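Local coordinates for protein endoglucanase A (PDB 1EDG) that probably hydrolyses internal beta-1,4-glucosidic bonds of cellulose as the catalytic domain of a clostridial glycoside hydrolase family 5 endoglucanase, at residues V303-C308 / S324-Q329; P8-P13 / V372-G377; A310-K313 / T318-E321; M23-G28 / S216-C221. All coordinates share one frame; numbering follows the deposited sequence.

Interaction 1 of 4, residues V303-C308 / S324-Q329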
# COMPACT_ATOMS: atom_id res chain seq x y z
N VAL A 303 -1.30 12.15 0.15
CA VAL A 303 -1.46 10.99 -0.72
C VAL A 303 -0.25 10.06 -0.53
O VAL A 303 0.89 10.52 -0.40
CB VAL A 303 -1.53 11.40 -2.22
CG1 VAL A 303 -1.71 10.15 -3.10
CG2 VAL A 303 -2.67 12.38 -2.47
N ILE A 304 -0.52 8.76 -0.49
CA ILE A 304 0.54 7.76 -0.33
C ILE A 304 0.43 6.72 -1.44
O ILE A 304 -0.66 6.22 -1.73
CB ILE A 304 0.43 7.03 1.05
CG1 ILE A 304 0.83 7.95 2.20
CG2 ILE A 304 1.30 5.77 1.06
CD1 ILE A 304 0.65 7.32 3.57
N ILE A 305 1.54 6.49 -2.13
CA ILE A 305 1.59 5.44 -3.16
C ILE A 305 1.97 4.21 -2.32
O ILE A 305 3.15 4.00 -1.99
CB ILE A 305 2.65 5.73 -4.25
CG1 ILE A 305 2.24 6.97 -5.07
CG2 ILE A 305 2.81 4.53 -5.18
CD1 ILE A 305 3.26 7.40 -6.11
N GLY A 306 0.95 3.48 -1.88
CA GLY A 306 1.15 2.32 -1.03
C GLY A 306 1.83 1.12 -1.65
O GLY A 306 2.25 0.21 -0.93
N GLU A 307 1.89 1.08 -2.98
CA GLU A 307 2.55 -0.01 -3.69
C GLU A 307 3.17 0.48 -5.00
O GLU A 307 2.53 1.19 -5.78
CB GLU A 307 1.57 -1.15 -4.02
CG GLU A 307 1.04 -1.93 -2.83
CD GLU A 307 0.22 -3.15 -3.24
OE1 GLU A 307 0.40 -3.68 -4.35
OE2 GLU A 307 -0.60 -3.60 -2.42
N CYS A 308 4.44 0.12 -5.19
CA CYS A 308 5.18 0.44 -6.41
C CYS A 308 6.35 -0.54 -6.51
O CYS A 308 6.62 -1.30 -5.57
CB CYS A 308 5.67 1.90 -6.40
SG CYS A 308 6.86 2.32 -5.11
N SER A 324 14.81 5.10 -8.93
CA SER A 324 15.37 6.38 -8.47
C SER A 324 14.54 7.56 -8.99
O SER A 324 14.19 8.46 -8.22
CB SER A 324 16.84 6.54 -8.92
OG SER A 324 17.68 5.62 -8.25
N TYR A 325 14.24 7.53 -10.28
CA TYR A 325 13.46 8.57 -10.94
C TYR A 325 12.03 8.61 -10.37
O TYR A 325 11.49 9.69 -10.09
CB TYR A 325 13.42 8.28 -12.45
CG TYR A 325 12.67 9.31 -13.27
CD1 TYR A 325 13.31 10.46 -13.73
CD2 TYR A 325 11.34 9.11 -13.64
CE1 TYR A 325 12.65 11.38 -14.54
CE2 TYR A 325 10.67 10.02 -14.45
CZ TYR A 325 11.33 11.15 -14.90
OH TYR A 325 10.66 12.04 -15.71
N TYR A 326 11.43 7.44 -10.20
CA TYR A 326 10.08 7.30 -9.65
C TYR A 326 9.99 7.97 -8.27
O TYR A 326 9.13 8.82 -8.03
CB TYR A 326 9.71 5.81 -9.56
CG TYR A 326 8.26 5.50 -9.24
CD1 TYR A 326 7.74 5.71 -7.96
CD2 TYR A 326 7.40 4.98 -10.22
CE1 TYR A 326 6.42 5.41 -7.65
CE2 TYR A 326 6.07 4.67 -9.93
CZ TYR A 326 5.58 4.89 -8.64
OH TYR A 326 4.28 4.57 -8.33
N VAL A 327 10.90 7.61 -7.37
CA VAL A 327 10.90 8.17 -6.02
C VAL A 327 11.18 9.68 -6.01
O VAL A 327 10.52 10.43 -5.29
CB VAL A 327 11.90 7.43 -5.09
CG1 VAL A 327 11.96 8.11 -3.73
CG2 VAL A 327 11.46 5.96 -4.93
N ALA A 328 12.15 10.12 -6.82
CA ALA A 328 12.49 11.54 -6.90
C ALA A 328 11.31 12.38 -7.39
O ALA A 328 11.02 13.44 -6.83
CB ALA A 328 13.70 11.74 -7.82
N GLN A 329 10.63 11.90 -8.43
CA GLN A 329 9.47 12.62 -8.98
C GLN A 329 8.32 12.67 -7.97
O GLN A 329 7.62 13.68 -7.87
CB GLN A 329 9.01 11.97 -10.29
CG GLN A 329 10.00 12.11 -11.45
CD GLN A 329 10.16 13.55 -11.94
OE1 GLN A 329 9.36 14.43 -11.63
NE2 GLN A 329 11.21 13.79 -12.71

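Interaction 2 of 4, residues P8-P13 / V372-G377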
# COMPACT_ATOMS: atom_id res chain seq x y z
N PRO A 8 21.55 7.02 -10.82
CA PRO A 8 21.58 8.27 -11.58
C PRO A 8 21.68 9.50 -10.70
O PRO A 8 21.25 9.49 -9.54
CB PRO A 8 20.26 8.23 -12.34
CG PRO A 8 19.34 7.53 -11.36
CD PRO A 8 20.21 6.40 -10.86
N ASN A 9 22.26 10.56 -11.25
CA ASN A 9 22.42 11.83 -10.55
C ASN A 9 21.25 12.69 -11.01
O ASN A 9 21.23 13.14 -12.15
CB ASN A 9 23.75 12.49 -10.95
CG ASN A 9 24.08 13.70 -10.11
OD1 ASN A 9 23.23 14.55 -9.84
ND2 ASN A 9 25.33 13.80 -9.69
N LEU A 10 20.28 12.89 -10.12
CA LEU A 10 19.09 13.66 -10.45
C LEU A 10 18.94 14.92 -9.62
O LEU A 10 19.28 14.93 -8.43
CB LEU A 10 17.84 12.79 -10.26
CG LEU A 10 17.80 11.44 -10.99
CD1 LEU A 10 16.60 10.62 -10.52
CD2 LEU A 10 17.74 11.65 -12.49
N GLN A 11 18.45 15.98 -10.25
CA GLN A 11 18.21 17.26 -9.59
C GLN A 11 16.82 17.73 -10.02
O GLN A 11 16.68 18.64 -10.84
CB GLN A 11 19.27 18.29 -9.98
CG GLN A 11 20.66 17.99 -9.44
CD GLN A 11 20.69 17.88 -7.92
OE1 GLN A 11 20.14 18.74 -7.21
NE2 GLN A 11 21.33 16.83 -7.42
N ILE A 12 15.79 17.09 -9.49
CA ILE A 12 14.40 17.42 -9.82
C ILE A 12 13.91 18.58 -8.94
O ILE A 12 14.00 18.52 -7.71
CB ILE A 12 13.47 16.20 -9.60
CG1 ILE A 12 14.04 14.96 -10.29
CG2 ILE A 12 12.06 16.51 -10.12
CD1 ILE A 12 14.31 15.13 -11.78
N PRO A 13 13.40 19.65 -9.57
CA PRO A 13 12.90 20.83 -8.84
C PRO A 13 11.72 20.47 -7.93
O PRO A 13 10.78 19.79 -8.34
CB PRO A 13 12.44 21.75 -9.97
CG PRO A 13 13.33 21.37 -11.12
CD PRO A 13 13.33 19.87 -11.03
N VAL A 372 16.39 5.37 -1.26
CA VAL A 372 16.66 6.09 -0.02
C VAL A 372 17.28 7.46 -0.32
O VAL A 372 16.92 8.47 0.30
CB VAL A 372 17.59 5.28 0.92
CG1 VAL A 372 17.94 6.10 2.15
CG2 VAL A 372 16.90 4.00 1.34
N LYS A 373 18.17 7.50 -1.30
CA LYS A 373 18.84 8.74 -1.69
C LYS A 373 17.85 9.82 -2.13
O LYS A 373 18.02 10.99 -1.79
CB LYS A 373 19.85 8.44 -2.79
CG LYS A 373 20.54 9.65 -3.38
CD LYS A 373 21.61 9.23 -4.36
CE LYS A 373 22.14 10.43 -5.14
NZ LYS A 373 22.51 11.55 -4.23
N TYR A 374 16.80 9.43 -2.84
CA TYR A 374 15.83 10.39 -3.34
C TYR A 374 14.53 10.54 -2.55
O TYR A 374 13.66 11.32 -2.94
CB TYR A 374 15.57 10.12 -4.82
CG TYR A 374 16.80 10.40 -5.65
CD1 TYR A 374 17.29 11.70 -5.78
CD2 TYR A 374 17.51 9.36 -6.27
CE1 TYR A 374 18.45 11.96 -6.49
CE2 TYR A 374 18.68 9.61 -6.98
CZ TYR A 374 19.15 10.92 -7.09
OH TYR A 374 20.32 11.17 -7.77
N ALA A 375 14.41 9.83 -1.44
CA ALA A 375 13.22 9.92 -0.60
C ALA A 375 13.29 11.21 0.23
O ALA A 375 14.24 11.99 0.09
CB ALA A 375 13.12 8.71 0.31
N PHE A 376 12.31 11.42 1.10
CA PHE A 376 12.29 12.62 1.95
C PHE A 376 13.50 12.66 2.87
O PHE A 376 13.96 11.62 3.35
CB PHE A 376 11.02 12.67 2.81
CG PHE A 376 9.75 12.87 2.01
CD1 PHE A 376 9.45 14.11 1.45
CD2 PHE A 376 8.86 11.81 1.83
CE1 PHE A 376 8.29 14.29 0.72
CE2 PHE A 376 7.69 11.99 1.10
CZ PHE A 376 7.41 13.23 0.54
N GLY A 377 14.01 13.86 3.11
CA GLY A 377 15.16 14.00 3.98
C GLY A 377 14.72 13.93 5.43
O GLY A 377 13.53 14.02 5.74

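Interaction 3 of 4, residues A310-K313 / T318-E321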
# COMPACT_ATOMS: atom_id res chain seq x y z
N ALA A 310 9.27 -2.73 -9.57
CA ALA A 310 9.49 -3.28 -10.90
C ALA A 310 10.03 -4.70 -10.73
O ALA A 310 10.94 -4.93 -9.93
CB ALA A 310 10.48 -2.42 -11.68
N VAL A 311 9.43 -5.63 -11.45
CA VAL A 311 9.81 -7.03 -11.39
C VAL A 311 11.20 -7.29 -12.00
O VAL A 311 11.61 -6.63 -12.95
CB VAL A 311 8.72 -7.89 -12.10
CG1 VAL A 311 8.76 -7.70 -13.61
CG2 VAL A 311 8.87 -9.32 -11.73
N ASP A 312 11.93 -8.24 -11.43
CA ASP A 312 13.26 -8.58 -11.92
C ASP A 312 13.22 -9.21 -13.31
O ASP A 312 12.58 -10.25 -13.52
CB ASP A 312 13.95 -9.53 -10.93
CG ASP A 312 15.33 -9.99 -11.40
OD1 ASP A 312 15.97 -9.31 -12.23
OD2 ASP A 312 15.78 -11.04 -10.90
N LYS A 313 13.89 -8.58 -14.26
CA LYS A 313 13.98 -9.08 -15.63
C LYS A 313 15.45 -9.07 -16.03
O LYS A 313 15.78 -8.84 -17.20
CB LYS A 313 13.17 -8.19 -16.59
CG LYS A 313 11.66 -8.34 -16.46
CD LYS A 313 10.90 -7.31 -17.28
CE LYS A 313 9.40 -7.54 -17.14
NZ LYS A 313 8.59 -6.43 -17.71
N THR A 318 18.65 -0.66 -15.39
CA THR A 318 17.38 -0.05 -15.78
C THR A 318 16.45 0.08 -14.57
O THR A 318 15.78 1.10 -14.42
CB THR A 318 16.70 -0.86 -16.90
OG1 THR A 318 17.61 -0.99 -18.01
CG2 THR A 318 15.44 -0.15 -17.38
N ARG A 319 16.44 -0.93 -13.70
CA ARG A 319 15.59 -0.87 -12.51
C ARG A 319 16.10 0.15 -11.49
O ARG A 319 15.30 0.80 -10.82
CB ARG A 319 15.41 -2.26 -11.88
CG ARG A 319 14.57 -3.22 -12.72
CD ARG A 319 13.97 -4.37 -11.90
NE ARG A 319 14.98 -5.23 -11.27
CZ ARG A 319 14.80 -5.89 -10.13
NH1 ARG A 319 13.66 -5.80 -9.48
NH2 ARG A 319 15.79 -6.63 -9.64
N VAL A 320 17.41 0.31 -11.39
CA VAL A 320 17.97 1.30 -10.46
C VAL A 320 17.55 2.70 -10.94
O VAL A 320 17.09 3.53 -10.15
CB VAL A 320 19.52 1.23 -10.40
CG1 VAL A 320 20.07 2.39 -9.56
CG2 VAL A 320 19.96 -0.10 -9.78
N GLU A 321 17.69 2.93 -12.25
CA GLU A 321 17.33 4.22 -12.84
C GLU A 321 15.83 4.51 -12.71
O GLU A 321 15.43 5.61 -12.30
CB GLU A 321 17.78 4.26 -14.31
CG GLU A 321 19.30 4.30 -14.46
CD GLU A 321 19.77 4.06 -15.88
OE1 GLU A 321 19.08 3.33 -16.63
OE2 GLU A 321 20.85 4.58 -16.24
O HOH W 1 17.37 -7.06 -12.14

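Interaction 4 of 4, residues M23-G28 / S216-C221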
# COMPACT_ATOMS: atom_id res chain seq x y z
N MET A 23 0.73 17.15 5.40
CA MET A 23 1.87 16.98 4.51
C MET A 23 3.16 16.72 5.29
O MET A 23 4.02 15.97 4.83
CB MET A 23 2.03 18.20 3.59
CG MET A 23 0.79 18.54 2.76
SD MET A 23 0.12 17.11 1.85
CE MET A 23 1.41 16.82 0.65
N ASN A 24 3.29 17.33 6.47
CA ASN A 24 4.47 17.12 7.30
C ASN A 24 4.47 15.71 7.89
O ASN A 24 5.53 15.10 8.06
CB ASN A 24 4.55 18.18 8.42
CG ASN A 24 5.05 19.53 7.91
OD1 ASN A 24 5.99 19.60 7.11
ND2 ASN A 24 4.41 20.60 8.34
N PHE A 25 3.28 15.19 8.18
CA PHE A 25 3.16 13.83 8.72
C PHE A 25 3.71 12.84 7.68
O PHE A 25 4.53 11.98 8.00
CB PHE A 25 1.69 13.52 9.03
CG PHE A 25 1.46 12.12 9.51
CD1 PHE A 25 1.74 11.76 10.83
CD2 PHE A 25 0.94 11.15 8.65
CE1 PHE A 25 1.50 10.46 11.28
CE2 PHE A 25 0.70 9.85 9.09
CZ PHE A 25 0.98 9.50 10.41
N VAL A 26 3.28 13.00 6.43
CA VAL A 26 3.73 12.13 5.34
C VAL A 26 5.26 12.20 5.14
O VAL A 26 5.91 11.18 4.92
CB VAL A 26 2.95 12.45 4.03
CG1 VAL A 26 3.61 11.79 2.83
CG2 VAL A 26 1.53 11.95 4.16
N LYS A 27 5.83 13.40 5.22
CA LYS A 27 7.27 13.54 5.07
C LYS A 27 7.99 12.70 6.13
O LYS A 27 9.00 12.08 5.84
CB LYS A 27 7.69 15.01 5.22
CG LYS A 27 7.21 15.89 4.09
CD LYS A 27 7.49 17.36 4.39
CE LYS A 27 8.98 17.63 4.51
NZ LYS A 27 9.22 19.08 4.73
N GLY A 28 7.43 12.66 7.34
CA GLY A 28 8.02 11.90 8.42
C GLY A 28 8.05 10.40 8.18
O GLY A 28 8.91 9.70 8.71
N SER A 216 -8.40 10.30 16.53
CA SER A 216 -7.49 11.23 15.88
C SER A 216 -6.42 10.67 14.95
O SER A 216 -5.68 11.44 14.34
CB SER A 216 -6.84 12.12 16.94
OG SER A 216 -6.13 11.34 17.89
N ARG A 217 -6.33 9.35 14.81
CA ARG A 217 -5.29 8.78 13.95
C ARG A 217 -5.58 8.99 12.46
O ARG A 217 -6.70 9.29 12.07
CB ARG A 217 -5.06 7.29 14.27
CG ARG A 217 -6.01 6.31 13.61
CD ARG A 217 -5.57 4.85 13.85
NE ARG A 217 -5.81 4.42 15.23
CZ ARG A 217 -4.88 4.39 16.18
NH1 ARG A 217 -3.62 4.74 15.92
NH2 ARG A 217 -5.21 4.05 17.42
N TYR A 218 -4.54 8.89 11.64
CA TYR A 218 -4.69 9.04 10.20
C TYR A 218 -5.30 7.76 9.61
O TYR A 218 -4.97 6.65 10.04
CB TYR A 218 -3.34 9.34 9.54
CG TYR A 218 -2.87 10.76 9.74
CD1 TYR A 218 -2.18 11.12 10.89
CD2 TYR A 218 -3.14 11.74 8.79
CE1 TYR A 218 -1.76 12.44 11.09
CE2 TYR A 218 -2.73 13.05 8.98
CZ TYR A 218 -2.04 13.39 10.12
OH TYR A 218 -1.64 14.69 10.30
N LEU A 219 -6.18 7.93 8.63
CA LEU A 219 -6.84 6.82 7.96
C LEU A 219 -6.60 6.93 6.46
O LEU A 219 -6.56 8.03 5.93
CB LEU A 219 -8.35 6.85 8.26
CG LEU A 219 -8.77 6.89 9.73
CD1 LEU A 219 -10.29 6.99 9.86
CD2 LEU A 219 -8.26 5.65 10.46
N MET A 220 -6.45 5.80 5.78
CA MET A 220 -6.22 5.79 4.33
C MET A 220 -7.43 5.23 3.58
O MET A 220 -8.01 4.22 3.99
CB MET A 220 -4.98 4.97 3.99
CG MET A 220 -3.67 5.63 4.37
SD MET A 220 -2.25 4.49 4.28
CE MET A 220 -2.17 4.14 2.52
N CYS A 221 -7.76 5.86 2.46
CA CYS A 221 -8.88 5.45 1.64
C CYS A 221 -8.53 5.43 0.15
O CYS A 221 -8.00 6.42 -0.37
CB CYS A 221 -10.07 6.40 1.84
SG CYS A 221 -10.68 6.48 3.53

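Interaction 1 of 4, residues V303-C308 / S324-Q329
Tyr326 reaches from helix 316-332 to Ile305 and Cys308 on strand 303-308 within a beta-alpha-beta unit of the TIM barrel, in the buried layer between the parallel sheet and its outer helices. The phenol enters roughly end-on to the strand, carried there by a chi1 of -170° that sets CG anti to the backbone N. Its OH rests against two apolar groups of the strand: Ile305 CG2 lies 3.5 Å from Tyr326 OH, and Cys308 CB lies 3.6 Å from the same oxygen. The other branch of the isoleucine approaches the ring obliquely, with Ile305 CD1 4.0 Å from Tyr326 CE1. On the cysteine side CB is the closer atom, 3.7 Å from Tyr326 CZ. The sulfur takes an oblique seat, with Cys308 SG 4.8 Å from the centroid of the Tyr326 ring and 41° off its normal, a Cys sulfur-aromatic contact. Cys337, on strand 336-339, touches both Cys308 and Tyr326 and extends the packing to the next strand of the barrel, while Phe288 of helix 279-297 also packs on the tyrosine. No hydrogen bond joins the two segments. The hydroxyl gives its proton to the carbonyl of Ala255, just beyond strand 249-254, so the buried oxygen is satisfied by the segment following the adjacent strand, not by the strand it packs on. The contact itself is therefore dispersive, with methyl, methylene and sulfur groups set against a phenol whose reach is fixed by a polar bond to the chain just past the adjacent strand.

Interaction 2 of 4, residues P8-P13 / V372-G377
Tyr374 of segment 372-377 drives its hydroxyl into the extended backbone around Pro8 and Leu10, and this is the tight part of the contact. Tyr374 OH donates to Pro8 O at 2.6 Å, meeting the carbonyl at a C=O...donor angle of 139° and tilted 17° from the carbonyl plane. The same Tyr374 OH accepts from Leu10 N at 2.9 Å, with an N-H...O angle of 159°. Using the oxygen both as donor and as acceptor fixes where the end of the phenol lies and holds two backbone groups of the N-terminal segment together. Leu10 adds apolar cover: its side chain crosses that of Tyr374 at about a right angle, Leu10 CB comes to 3.9 Å from Tyr374 CZ, and Leu10 CD1 lies over one ring face, displaced toward the rim. Lys373 CG sits 4.0 Å above the plane of the Tyr374 ring on the opposite face, over its centre, so the phenol is sandwiched between two aliphatic groups. The packing is looser beyond this core. The Pro8 ring comes no nearer than 4.9 Å to the 372-377 segment, and Asn9 directs its side chain away from it on the exposed side. Helix 316-332 lies alongside both partners, with Ser324 against Pro8 and Ala328 against Tyr374, and Leu10 reaches across to Ile276 in the loop before helix 279-297.

Interaction 3 of 4, residues A310-K313 / T318-E321
Arg319 lays one face of its guanidinium over the backbone of Asp312, with Asp312 CA 3.6 Å above the plane and over its centre, and turns an edge to Ala310. At that edge Arg319 NH1 donates in the guanidinium plane to Ala310 O, at 2.9 Å and with an N-H...O angle of 146°. The bend at chi3 (-61°) brings the group back over the loop, and on the way Arg319 CD passes 3.4 Å from Val311 O and 4.0 Å from Ala310 CB. The Asp312 carboxylate is nearly parallel to the guanidinium, the planes being 21° apart, but it lies well out of that plane. Asp312 OD1 and Arg319 NH2 therefore form a long salt bridge of 3.7 Å that no N-H points along. A water bridges the pair with proper hydrogen bonds: it donates to Asp312 OD1 at 2.7 Å and accepts from Arg319 NH2 at 3.0 Å. OD1 also receives Asn314 N, as in an Asx turn, and Phe364 makes a cation-pi contact with the arginine. The whole is a folded-back connection between a barrel strand and its following helix, on the side of the barrel where TIM-barrel enzymes carry their catalytic loops.

Interaction 4 of 4, residues M23-G28 / S216-C221
Beside Tyr218, whose ring stacks on that of Phe25, Arg217 NH2 is gripped by two acceptors, Tyr159 O and Asn214 OD1, while the NH1 of the same arginine bonds to Leu163 O. These bonds secure the chain just ahead of strand 219-222, at the N-terminal end of the TIM barrel, where helix 21-29 is applied against the strands. Across the contact no hydrogen bond forms; the side chains of Phe25 and Tyr218 carry it. They make a face-to-face stack with centroids 3.9 Å apart and planes at 12°. The two side chains run antiparallel, one above the other, and each ring overlies the middle of the other: Tyr218 CD1 lies 3.5 Å above the Phe25 plane, and Phe25 CD2 is 3.7 Å above that of Tyr218. Phe25 gets there with CG anti to its own backbone N (chi1 176°), which throws the ring outward from the helix. Ile164, on strand 163-166, also touches Phe25, and Ile250 of strand 249-254 touches Tyr218, so the stack is seated on neighbouring strands. The overlap runs on past the rings: the phenol oxygen lies over the root of the phenylalanine, with Tyr218 OH 3.8 Å from Phe25 CB.

From the N terminus, residues 8-13 open the widest loop, which interaction 2 closes only at 372-377, near the C terminus; the other three contacts all fall within it. Interaction 4 comes next, bringing helix 21-29 to the start of the fifth barrel strand. It is complete before interaction 1 begins, and interaction 1 encloses interaction 3, both using helix 316-332. None of the loops cross. Interaction 2 meets each of the others by packing: Pro8 on Ser324 and Glu321, and Phe376 on Lys27. Ile304 and Met220 join interactions 1 and 4 within the barrel, whereas interactions 3 and 4 remain about 18 Å apart at their nearest atoms.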